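Local coordinates for protein CDP-glucose-4,6-dehydratase (Yersinia pseudotuberculosis, PDB 1RKX) that catalyses the dehydration of CDP-glucose to its 4-keto-6-deoxy derivative, using bound NAD as the probable hydride carrier, at residues I66-I76 with T106-A117. Residues are numbered along the deposited sequence; the frame is centred on the assembly and turned at random.
Sequences IRDQNKLLESI and TNVMGTVYLLEA. With NAD (nicotinamide-adenine-dinucleotide), chain G.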
ATOM      1  N   ILE C  66      14.714  27.315  20.346  1.00 19.96           N
ATOM      2  CA  ILE C  66      13.824  27.375  19.190  1.00 21.12           C
ATOM      3  C   ILE C  66      12.361  27.383  19.617  1.00 19.58           C
ATOM      4  O   ILE C  66      11.480  27.589  18.792  1.00 17.93           O
ATOM      5  CB  ILE C  66      14.034  26.195  18.203  1.00 24.33           C
ATOM      6  CG1 ILE C  66      13.807  24.859  18.912  1.00 26.38           C
ATOM      7  CG2 ILE C  66      15.418  26.290  17.568  1.00 28.41           C
ATOM      8  CD1 ILE C  66      13.891  23.657  17.972  1.00 32.05           C
ATOM      9  N   ARG C  67      12.108  27.146  20.903  1.00 17.37           N
ATOM     10  CA  ARG C  67      10.741  27.156  21.420  1.00 20.63           C
ATOM     11  C   ARG C  67      10.324  28.590  21.763  1.00 21.95           C
ATOM     12  O   ARG C  67       9.184  28.844  22.156  1.00 21.68           O
ATOM     13  CB  ARG C  67      10.635  26.255  22.654  1.00 20.96           C
ATOM     14  CG  ARG C  67      10.659  24.771  22.319  1.00 20.69           C
ATOM     15  CD  ARG C  67      10.801  23.919  23.557  1.00 23.56           C
ATOM     16  NE  ARG C  67      12.082  24.147  24.216  1.00 23.22           N
ATOM     17  CZ  ARG C  67      12.524  23.433  25.245  1.00 26.03           C
ATOM     18  NH1 ARG C  67      11.786  22.443  25.734  1.00 28.99           N
ATOM     19  NH2 ARG C  67      13.703  23.701  25.782  1.00 26.54           N
ATOM     20  N   ASP C  68      11.265  29.517  21.624  1.00 20.44           N
ATOM     21  CA  ASP C  68      11.010  30.932  21.881  1.00 22.88           C
ATOM     22  C   ASP C  68      10.653  31.496  20.506  1.00 22.73           C
ATOM     23  O   ASP C  68      11.523  31.977  19.781  1.00 22.59           O
ATOM     24  CB  ASP C  68      12.277  31.612  22.412  1.00 23.59           C
ATOM     25  CG  ASP C  68      12.021  33.027  22.906  1.00 25.13           C
ATOM     26  OD1 ASP C  68      11.130  33.702  22.352  1.00 24.15           O
ATOM     27  OD2 ASP C  68      12.724  33.467  23.844  1.00 25.43           O
ATOM     28  N   GLN C  69       9.375  31.440  20.158  1.00 22.24           N
ATOM     29  CA  GLN C  69       8.900  31.893  18.856  1.00 22.97           C
ATOM     30  C   GLN C  69       9.370  33.272  18.401  1.00 22.91           C
ATOM     31  O   GLN C  69       9.855  33.429  17.275  1.00 24.73           O
ATOM     32  CB  GLN C  69       7.371  31.849  18.814  1.00 23.35           C
ATOM     33  CG  GLN C  69       6.786  32.162  17.433  1.00 21.99           C
ATOM     34  CD  GLN C  69       5.268  32.086  17.411  1.00 23.05           C
ATOM     35  OE1 GLN C  69       4.644  31.663  18.383  1.00 20.31           O
ATOM     36  NE2 GLN C  69       4.668  32.490  16.294  1.00 20.78           N
ATOM     37  N   ASN C  70       9.226  34.275  19.260  1.00 24.34           N
ATOM     38  CA  ASN C  70       9.622  35.619  18.868  1.00 26.18           C
ATOM     39  C   ASN C  70      11.132  35.805  18.760  1.00 23.35           C
ATOM     40  O   ASN C  70      11.616  36.475  17.844  1.00 22.13           O
ATOM     41  CB  ASN C  70       9.053  36.658  19.834  1.00 29.24           C
ATOM     42  CG  ASN C  70       9.046  38.047  19.234  1.00 36.54           C
ATOM     43  OD1 ASN C  70       8.273  38.332  18.316  1.00 41.44           O
ATOM     44  ND2 ASN C  70       9.917  38.915  19.733  1.00 40.97           N
ATOM     45  N   LYS C  71      11.876  35.224  19.692  1.00 21.32           N
ATOM     46  CA  LYS C  71      13.329  35.346  19.659  1.00 23.02           C
ATOM     47  C   LYS C  71      13.888  34.699  18.393  1.00 22.76           C
ATOM     48  O   LYS C  71      14.877  35.166  17.839  1.00 23.44           O
ATOM     49  CB  LYS C  71      13.952  34.696  20.894  1.00 23.47           C
ATOM     50  CG  LYS C  71      15.467  34.815  20.937  1.00 26.57           C
ATOM     51  CD  LYS C  71      16.039  34.200  22.200  1.00 28.01           C
ATOM     52  CE  LYS C  71      17.551  34.294  22.199  1.00 30.29           C
ATOM     53  NZ  LYS C  71      18.145  33.710  23.428  1.00 30.28           N
ATOM     54  N   LEU C  72      13.251  33.619  17.941  1.00 21.95           N
ATOM     55  CA  LEU C  72      13.690  32.932  16.728  1.00 20.61           C
ATOM     56  C   LEU C  72      13.335  33.777  15.504  1.00 20.44           C
ATOM     57  O   LEU C  72      14.128  33.894  14.568  1.00 20.72           O
ATOM     58  CB  LEU C  72      13.031  31.553  16.628  1.00 18.93           C
ATOM     59  CG  LEU C  72      13.319  30.743  15.360  1.00 21.37           C
ATOM     60  CD1 LEU C  72      14.823  30.594  15.145  1.00 20.04           C
ATOM     61  CD2 LEU C  72      12.657  29.373  15.487  1.00 21.08           C
ATOM     62  N   LEU C  73      12.137  34.360  15.517  1.00 21.00           N
ATOM     63  CA  LEU C  73      11.683  35.211  14.420  1.00 22.15           C
ATOM     64  C   LEU C  73      12.642  36.390  14.253  1.00 25.04           C
ATOM     65  O   LEU C  73      13.059  36.714  13.137  1.00 25.37           O
ATOM     66  CB  LEU C  73      10.274  35.729  14.715  1.00 21.10           C
ATOM     67  CG  LEU C  73       9.718  36.901  13.897  1.00 23.54           C
ATOM     68  CD1 LEU C  73       9.503  36.479  12.446  1.00 20.39           C
ATOM     69  CD2 LEU C  73       8.402  37.367  14.529  1.00 22.24           C
ATOM     70  N   GLU C  74      12.988  37.026  15.369  1.00 27.85           N
ATOM     71  CA  GLU C  74      13.895  38.168  15.350  1.00 32.14           C
ATOM     72  C   GLU C  74      15.289  37.783  14.870  1.00 30.77           C
ATOM     73  O   GLU C  74      15.895  38.504  14.076  1.00 28.16           O
ATOM     74  CB  GLU C  74      13.996  38.796  16.743  1.00 39.96           C
ATOM     75  CG  GLU C  74      12.729  39.491  17.205  1.00 53.46           C
ATOM     76  CD  GLU C  74      12.285  40.582  16.251  1.00 60.55           C
ATOM     77  OE1 GLU C  74      13.100  41.478  15.944  1.00 64.28           O
ATOM     78  OE2 GLU C  74      11.117  40.544  15.807  1.00 64.03           O
ATOM     79  N   SER C  75      15.795  36.654  15.358  1.00 26.89           N
ATOM     80  CA  SER C  75      17.121  36.185  14.972  1.00 27.39           C
ATOM     81  C   SER C  75      17.191  35.975  13.461  1.00 27.73           C
ATOM     82  O   SER C  75      18.211  36.263  12.827  1.00 30.24           O
ATOM     83  CB  SER C  75      17.451  34.875  15.696  1.00 27.68           C
ATOM     84  OG  SER C  75      18.742  34.401  15.346  1.00 25.77           O
ATOM     85  N   ILE C  76      16.102  35.482  12.887  1.00 26.76           N
ATOM     86  CA  ILE C  76      16.041  35.238  11.455  1.00 25.94           C
ATOM     87  C   ILE C  76      15.830  36.537  10.671  1.00 26.81           C
ATOM     88  O   ILE C  76      16.509  36.783   9.670  1.00 25.61           O
ATOM     89  CB  ILE C  76      14.910  34.236  11.119  1.00 24.60           C
ATOM     90  CG1 ILE C  76      15.250  32.867  11.727  1.00 25.18           C
ATOM     91  CG2 ILE C  76      14.731  34.135   9.607  1.00 23.22           C
ATOM     92  CD1 ILE C  76      14.144  31.826  11.612  1.00 23.15           C
ATOM     93  N   THR C 106      10.001  20.880  21.400  1.00 14.15           N
ATOM     94  CA  THR C 106      11.217  21.210  20.656  1.00 15.96           C
ATOM     95  C   THR C 106      11.179  20.761  19.197  1.00 15.77           C
ATOM     96  O   THR C 106      11.434  21.555  18.291  1.00 16.38           O
ATOM     97  CB  THR C 106      12.471  20.586  21.309  1.00 16.62           C
ATOM     98  OG1 THR C 106      12.616  21.073  22.650  1.00 16.92           O
ATOM     99  CG2 THR C 106      13.724  20.944  20.516  1.00 16.86           C
ATOM    100  N   ASN C 107      10.838  19.501  18.962  1.00 14.77           N
ATOM    101  CA  ASN C 107      10.839  18.972  17.605  1.00 16.08           C
ATOM    102  C   ASN C 107       9.654  19.351  16.731  1.00 14.73           C
ATOM    103  O   ASN C 107       9.816  19.558  15.534  1.00 17.38           O
ATOM    104  CB  ASN C 107      11.009  17.456  17.649  1.00 15.12           C
ATOM    105  CG  ASN C 107      12.313  17.052  18.302  1.00 15.73           C
ATOM    106  OD1 ASN C 107      13.134  17.907  18.642  1.00 16.54           O
ATOM    107  ND2 ASN C 107      12.510  15.754  18.492  1.00 16.01           N
ATOM    108  N   VAL C 108       8.469  19.449  17.319  1.00 14.84           N
ATOM    109  CA  VAL C 108       7.295  19.822  16.549  1.00 15.81           C
ATOM    110  C   VAL C 108       7.073  21.336  16.549  1.00 17.24           C
ATOM    111  O   VAL C 108       7.119  21.961  15.493  1.00 12.32           O
ATOM    112  CB  VAL C 108       6.029  19.106  17.065  1.00 14.67           C
ATOM    113  CG1 VAL C 108       4.829  19.491  16.212  1.00 15.33           C
ATOM    114  CG2 VAL C 108       6.235  17.600  17.013  1.00 17.41           C
ATOM    115  N   MET C 109       6.844  21.938  17.715  1.00 13.92           N
ATOM    116  CA  MET C 109       6.620  23.381  17.735  1.00 16.11           C
ATOM    117  C   MET C 109       7.849  24.168  17.274  1.00 16.51           C
ATOM    118  O   MET C 109       7.709  25.220  16.643  1.00 15.53           O
ATOM    119  CB  MET C 109       6.167  23.854  19.119  1.00 14.35           C
ATOM    120  CG  MET C 109       4.779  23.327  19.523  1.00 13.72           C
ATOM    121  SD  MET C 109       3.476  23.538  18.258  1.00 16.53           S
ATOM    122  CE  MET C 109       3.409  25.317  18.115  1.00 18.35           C
ATOM    123  N   GLY C 110       9.038  23.654  17.578  1.00 15.68           N
ATOM    124  CA  GLY C 110      10.261  24.319  17.154  1.00 16.33           C
ATOM    125  C   GLY C 110      10.266  24.441  15.642  1.00 17.19           C
ATOM    126  O   GLY C 110      10.610  25.487  15.087  1.00 16.61           O
ATOM    127  N   THR C 111       9.873  23.364  14.969  1.00 15.68           N
ATOM    128  CA  THR C 111       9.811  23.346  13.513  1.00 15.89           C
ATOM    129  C   THR C 111       8.713  24.306  13.045  1.00 15.79           C
ATOM    130  O   THR C 111       8.895  25.044  12.076  1.00 14.15           O
ATOM    131  CB  THR C 111       9.536  21.914  12.999  1.00 14.66           C
ATOM    132  OG1 THR C 111      10.616  21.059  13.399  1.00 17.45           O
ATOM    133  CG2 THR C 111       9.414  21.897  11.484  1.00 17.35           C
ATOM    134  N   VAL C 112       7.576  24.301  13.738  1.00 14.93           N
ATOM    135  CA  VAL C 112       6.486  25.209  13.389  1.00 13.03           C
ATOM    136  C   VAL C 112       6.950  26.666  13.491  1.00 16.59           C
ATOM    137  O   VAL C 112       6.719  27.463  12.575  1.00 14.86           O
ATOM    138  CB  VAL C 112       5.258  25.003  14.315  1.00 14.59           C
ATOM    139  CG1 VAL C 112       4.257  26.143  14.122  1.00 15.31           C
ATOM    140  CG2 VAL C 112       4.593  23.660  13.998  1.00 12.13           C
ATOM    141  N   TYR C 113       7.612  27.011  14.595  1.00 13.71           N
ATOM    142  CA  TYR C 113       8.106  28.378  14.795  1.00 17.10           C
ATOM    143  C   TYR C 113       9.124  28.791  13.725  1.00 18.27           C
ATOM    144  O   TYR C 113       9.137  29.940  13.275  1.00 18.19           O
ATOM    145  CB  TYR C 113       8.740  28.516  16.182  1.00 16.77           C
ATOM    146  CG  TYR C 113       7.775  28.326  17.341  1.00 18.73           C
ATOM    147  CD1 TYR C 113       8.231  27.856  18.571  1.00 19.74           C
ATOM    148  CD2 TYR C 113       6.408  28.604  17.208  1.00 19.91           C
ATOM    149  CE1 TYR C 113       7.361  27.660  19.639  1.00 19.66           C
ATOM    150  CE2 TYR C 113       5.525  28.414  18.278  1.00 18.49           C
ATOM    151  CZ  TYR C 113       6.014  27.940  19.486  1.00 20.35           C
ATOM    152  OH  TYR C 113       5.169  27.731  20.549  1.00 19.43           O
ATOM    153  N   LEU C 114       9.982  27.859  13.326  1.00 17.68           N
ATOM    154  CA  LEU C 114      10.985  28.147  12.304  1.00 17.89           C
ATOM    155  C   LEU C 114      10.315  28.454  10.965  1.00 17.20           C
ATOM    156  O   LEU C 114      10.633  29.459  10.313  1.00 16.31           O
ATOM    157  CB  LEU C 114      11.931  26.956  12.128  1.00 18.35           C
ATOM    158  CG  LEU C 114      12.968  27.197  11.024  1.00 20.59           C
ATOM    159  CD1 LEU C 114      14.316  27.486  11.656  1.00 21.81           C
ATOM    160  CD2 LEU C 114      13.045  25.994  10.104  1.00 21.39           C
ATOM    161  N   LEU C 115       9.389  27.589  10.558  1.00 16.71           N
ATOM    162  CA  LEU C 115       8.676  27.769   9.297  1.00 16.31           C
ATOM    163  C   LEU C 115       7.813  29.030   9.316  1.00 17.37           C
ATOM    164  O   LEU C 115       7.697  29.725   8.303  1.00 15.66           O
ATOM    165  CB  LEU C 115       7.822  26.532   8.989  1.00 17.02           C
ATOM    166  CG  LEU C 115       8.639  25.253   8.750  1.00 19.82           C
ATOM    167  CD1 LEU C 115       7.716  24.038   8.646  1.00 20.29           C
ATOM    168  CD2 LEU C 115       9.461  25.416   7.473  1.00 21.00           C
ATOM    169  N   GLU C 116       7.224  29.341  10.469  1.00 16.13           N
ATOM    170  CA  GLU C 116       6.399  30.542  10.590  1.00 19.30           C
ATOM    171  C   GLU C 116       7.275  31.787  10.415  1.00 20.90           C
ATOM    172  O   GLU C 116       6.886  32.748   9.747  1.00 19.95           O
ATOM    173  CB  GLU C 116       5.712  30.573  11.960  1.00 19.93           C
ATOM    174  CG  GLU C 116       4.717  31.720  12.168  1.00 22.13           C
ATOM    175  CD  GLU C 116       3.487  31.631  11.273  1.00 23.88           C
ATOM    176  OE1 GLU C 116       3.300  30.611  10.573  1.00 20.65           O
ATOM    177  OE2 GLU C 116       2.693  32.598  11.278  1.00 26.94           O
ATOM    178  N   ALA C 117       8.464  31.764  11.013  1.00 18.96           N
ATOM    179  CA  ALA C 117       9.386  32.891  10.906  1.00 19.85           C
ATOM    180  C   ALA C 117       9.781  33.095   9.448  1.00 24.13           C
ATOM    181  O   ALA C 117       9.791  34.219   8.940  1.00 20.77           O
ATOM    182  CB  ALA C 117      10.626  32.637  11.755  1.00 20.12           C
TER
HETATM  183  PA  NAD G 360      23.346  17.111  18.823  1.00 19.30           P
HETATM  184  O1A NAD G 360      22.719  16.876  20.142  1.00 17.42           O
HETATM  185  O2A NAD G 360      24.831  17.074  18.763  1.00 16.65           O
HETATM  186  O5B NAD G 360      22.865  18.517  18.210  1.00 17.95           O
HETATM  187  C5B NAD G 360      21.539  19.003  18.531  1.00 20.21           C
HETATM  188  C4B NAD G 360      21.464  20.523  18.382  1.00 18.90           C
HETATM  189  O4B NAD G 360      20.098  20.806  18.763  1.00 19.17           O
HETATM  190  C3B NAD G 360      22.339  21.263  19.383  1.00 17.88           C
HETATM  191  O3B NAD G 360      23.075  22.259  18.645  1.00 15.33           O
HETATM  192  C2B NAD G 360      21.325  21.825  20.362  1.00 17.82           C
HETATM  193  O2B NAD G 360      21.785  23.025  21.045  1.00 18.41           O
HETATM  194  C1B NAD G 360      20.120  22.013  19.478  1.00 18.30           C
HETATM  195  N9A NAD G 360      18.884  22.134  20.235  1.00 19.67           N
HETATM  196  C8A NAD G 360      18.223  21.155  20.929  1.00 19.70           C
HETATM  197  N7A NAD G 360      17.119  21.587  21.533  1.00 19.19           N
HETATM  198  C5A NAD G 360      17.067  22.928  21.209  1.00 20.48           C
HETATM  199  C6A NAD G 360      16.140  23.939  21.547  1.00 19.75           C
HETATM  200  N6A NAD G 360      15.064  23.792  22.293  1.00 21.75           N
HETATM  201  N1A NAD G 360      16.373  25.198  21.060  1.00 21.22           N
HETATM  202  C2A NAD G 360      17.488  25.386  20.281  1.00 19.89           C
HETATM  203  N3A NAD G 360      18.412  24.529  19.904  1.00 20.28           N
HETATM  204  C4A NAD G 360      18.146  23.292  20.406  1.00 19.51           C
HETATM  205  O3  NAD G 360      22.736  16.095  17.807  1.00 18.33           O
HETATM  206  PN  NAD G 360      23.050  15.840  16.222  1.00 24.80           P
HETATM  207  O1N NAD G 360      23.570  14.471  16.171  1.00 20.03           O
HETATM  208  O2N NAD G 360      24.028  16.862  15.770  1.00 20.63           O
HETATM  209  O5D NAD G 360      21.611  15.907  15.566  1.00 22.27           O
HETATM  210  C5D NAD G 360      21.381  16.941  14.603  1.00 19.96           C
HETATM  211  C4D NAD G 360      19.989  16.806  14.020  1.00 20.25           C
HETATM  212  O4D NAD G 360      20.014  15.539  13.281  1.00 18.53           O
HETATM  213  C3D NAD G 360      18.800  16.668  14.971  1.00 19.84           C
HETATM  214  O3D NAD G 360      17.636  17.212  14.317  1.00 18.57           O
HETATM  215  C2D NAD G 360      18.687  15.157  15.127  1.00 18.41           C
HETATM  216  O2D NAD G 360      17.371  14.794  15.577  1.00 14.64           O
HETATM  217  C1D NAD G 360      18.967  14.704  13.718  1.00 20.09           C
HETATM  218  N1N NAD G 360      19.363  13.301  13.659  1.00 19.94           N
HETATM  219  C2N NAD G 360      20.642  12.856  14.035  1.00 19.79           C
HETATM  220  C3N NAD G 360      21.039  11.422  13.876  1.00 21.71           C
HETATM  221  C7N NAD G 360      22.417  11.049  14.243  1.00 22.33           C
HETATM  222  O7N NAD G 360      22.733   9.860  14.082  1.00 21.74           O
HETATM  223  N7N NAD G 360      23.321  11.924  14.729  1.00 21.40           N
HETATM  224  C4N NAD G 360      19.988  10.423  13.445  1.00 21.57           C
HETATM  225  C5N NAD G 360      18.677  11.061  13.112  1.00 21.82           C
HETATM  226  C6N NAD G 360      18.404  12.345  13.203  1.00 20.82           C
HETATM  227  O   HOH W   1       6.748  27.999  23.130  1.00 42.66           O
HETATM  228  O   HOH W   2       9.045  32.418  14.940  1.00 21.95           O
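A water donates to both Gln69 O, at 2.7 Å, and Tyr113 O, tying the first turn of one helix to a carbonyl of the other; a second donates to Arg67 O and also hydrogen-bonds Tyr113 OH. No direct hydrogen bond crosses between the segments. The Tyr113 ring lies against Ile66, Arg67 and Gln69, where the loop enters the helix. Gln69 CB sits over the centre of one face, 3.8 Å from the centroid, and because CG is anti to the backbone N (chi1 -174°) the extended chain leads from there out over the CD2-CE2 side, its amide plane 13° from the ring plane. Met109 O lies above the opposite face toward the rim, while Ile66 O meets the edge in plane, 3.3 Å from Tyr113 CD1. Farther along, Ala117 CB packs against Ile76 CD1 at 3.6 Å and against the backbone of Leu73, and Leu72 CD2 rests on the backbone of Leu114. Val101 of the second subunit packs on Gln69, Tyr113 and Glu116.

At the other end Ile66 CD1 packs against Thr106 O and CG2 and against Gly110 CA, where the two backbones come close (Ile66 CA to Gly110 CA 5.1 Å), and the Ile66 N-H gives NAD N1A a nearly straight bond of 2.8 Å. Thr106 OG1, bonded to Glu102 O, lies over one face of the Arg67 guanidinium, which is salt-bridged to Asp65; Thr106 CG2 touches adenine N7A at 3.6 Å. Helices 39° apart beside a parallel sheet, with a backbone N-H reading the adenine, belong to the Rossmann-type NAD-binding domain of extended short-chain dehydrogenases/reductases.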